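Local coordinates for phenol hydroxylase component phN (Pseudomonas stutzeri, PDB 3U52), which is the large, carboxylate-bridged diiron subunit of a bacterial multicomponent phenol hydroxylase, and probably activates dioxygen to hydroxylate phenol, at residues A[91-96]-A[283-288]. Residues are numbered along the deposited sequence; the frame is centred on the assembly and turned at random.
Sequences ARYVNA and MLPNKV
A chi1 of 166° swings the Tyr93 ring away from its own backbone N and alongside Leu284, so that the two side chains run together, while Met283 CG sits opposite its carbonyl carbon (chi1 -61°) and the chain runs on extended, carrying the sulfur to the backbone of Asn95 and Ala96. Leu284 CD2 meets the ring at its edge, 3.8 Å from Tyr93 CE1. Pro285 sits against the root of the same side chain, its CD 3.7 Å from Tyr93 CB. At the CB end of the proline ring, the Arg92 chain runs counter to it and brings NH2 to 3.8 Å from Pro285 CB; its NH1 goes to Glu357, which also pairs with Lys287, so one carboxylate links both segments. Met283 SD lies 3.8 Å from Asn95 O, and CE comes up to Asn95 CB. Without that thioether, an alanine here is likely to leave a gap against Asn95 and Ala96, and to cost Phe348 a packing partner. Arg92 O takes two donors from the same face, Asn95 N and Asn95 ND2, the latter at 2.9 Å and above the carbonyl plane; this second bond helps to fix the amide, whose OD1 is held by Lys98 and His349. Tyr93 OH is bonded to Asp219. No hydrogen bond crosses directly, and Met283 O is buried without a partner: the turn 91-96 that leads into helix 94-103 is joined to the loop after helix 254-283 by apolar packing, with the shared glutamate as its polar bridge.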
# COMPACT_ATOMS: atom_id res chain seq x y z
N ALA A 91 8.96 -1.46 -24.35
CA ALA A 91 7.60 -1.90 -24.62
C ALA A 91 7.54 -3.36 -25.16
O ALA A 91 6.48 -3.98 -25.05
CB ALA A 91 6.90 -0.97 -25.56
N ARG A 92 8.66 -3.89 -25.68
CA ARG A 92 8.70 -5.31 -26.11
C ARG A 92 8.27 -6.18 -24.93
O ARG A 92 7.66 -7.24 -25.12
CB ARG A 92 10.09 -5.78 -26.58
CG ARG A 92 10.52 -5.20 -27.95
CD ARG A 92 11.94 -5.69 -28.38
NE ARG A 92 12.93 -5.44 -27.33
CZ ARG A 92 14.18 -5.94 -27.28
NH1 ARG A 92 14.62 -6.78 -28.23
NH2 ARG A 92 14.99 -5.63 -26.25
N TYR A 93 8.61 -5.75 -23.72
CA TYR A 93 8.34 -6.53 -22.50
C TYR A 93 6.85 -6.78 -22.34
O TYR A 93 6.46 -7.82 -21.79
CB TYR A 93 8.88 -5.79 -21.24
CG TYR A 93 8.33 -6.36 -19.92
CD1 TYR A 93 8.92 -7.50 -19.31
CD2 TYR A 93 7.20 -5.82 -19.31
CE1 TYR A 93 8.41 -8.02 -18.12
CE2 TYR A 93 6.69 -6.33 -18.14
CZ TYR A 93 7.29 -7.40 -17.54
OH TYR A 93 6.70 -7.87 -16.38
N VAL A 94 5.99 -5.86 -22.78
CA VAL A 94 4.56 -5.98 -22.53
C VAL A 94 3.98 -7.24 -23.26
O VAL A 94 2.97 -7.81 -22.83
CB VAL A 94 3.81 -4.72 -22.87
CG1 VAL A 94 2.29 -4.82 -22.58
CG2 VAL A 94 4.45 -3.53 -22.11
N ASN A 95 4.67 -7.71 -24.30
CA ASN A 95 4.28 -8.95 -24.96
C ASN A 95 4.25 -10.19 -24.07
O ASN A 95 3.43 -11.07 -24.30
CB ASN A 95 5.11 -9.13 -26.22
CG ASN A 95 4.81 -8.00 -27.22
OD1 ASN A 95 3.75 -7.97 -27.82
ND2 ASN A 95 5.71 -7.04 -27.32
N ALA A 96 5.08 -10.21 -23.04
CA ALA A 96 5.05 -11.26 -22.04
C ALA A 96 3.74 -11.16 -21.29
O ALA A 96 3.16 -12.18 -20.96
CB ALA A 96 6.17 -11.10 -21.12
N MET A 283 11.22 -12.72 -25.01
CA MET A 283 10.33 -11.59 -24.78
C MET A 283 10.80 -10.62 -23.68
O MET A 283 10.30 -9.49 -23.63
CB MET A 283 8.90 -12.04 -24.52
CG MET A 283 8.24 -12.82 -25.68
SD MET A 283 6.54 -13.01 -25.15
CE MET A 283 5.65 -13.25 -26.65
N LEU A 284 11.74 -11.04 -22.84
CA LEU A 284 12.26 -10.15 -21.79
C LEU A 284 13.48 -9.36 -22.28
O LEU A 284 14.49 -9.97 -22.65
CB LEU A 284 12.61 -10.95 -20.52
CG LEU A 284 11.52 -11.84 -19.88
CD1 LEU A 284 12.12 -12.68 -18.75
CD2 LEU A 284 10.34 -10.99 -19.38
N PRO A 285 13.38 -8.00 -22.34
CA PRO A 285 14.54 -7.17 -22.70
C PRO A 285 15.76 -7.42 -21.81
O PRO A 285 16.87 -7.64 -22.35
CB PRO A 285 13.99 -5.73 -22.56
CG PRO A 285 12.53 -5.87 -22.90
CD PRO A 285 12.14 -7.19 -22.23
N ASN A 286 15.57 -7.39 -20.48
CA ASN A 286 16.60 -7.85 -19.53
C ASN A 286 16.36 -9.28 -19.11
O ASN A 286 15.28 -9.58 -18.57
CB ASN A 286 16.72 -6.92 -18.29
CG ASN A 286 16.84 -5.46 -18.69
OD1 ASN A 286 17.57 -5.14 -19.64
ND2 ASN A 286 16.12 -4.57 -18.02
N LYS A 287 17.38 -10.13 -19.33
CA LYS A 287 17.26 -11.57 -19.14
C LYS A 287 17.49 -11.94 -17.68
O LYS A 287 18.33 -11.33 -17.01
CB LYS A 287 18.30 -12.35 -20.00
CG LYS A 287 18.39 -11.96 -21.48
CD LYS A 287 17.10 -12.27 -22.30
CE LYS A 287 17.20 -11.64 -23.71
NZ LYS A 287 15.86 -11.76 -24.46
N VAL A 288 16.76 -12.94 -17.20
CA VAL A 288 16.94 -13.48 -15.84
C VAL A 288 17.93 -14.66 -15.90
O VAL A 288 18.99 -14.66 -15.27
CB VAL A 288 15.58 -13.98 -15.23
CG1 VAL A 288 15.78 -14.43 -13.74
CG2 VAL A 288 14.53 -12.89 -15.29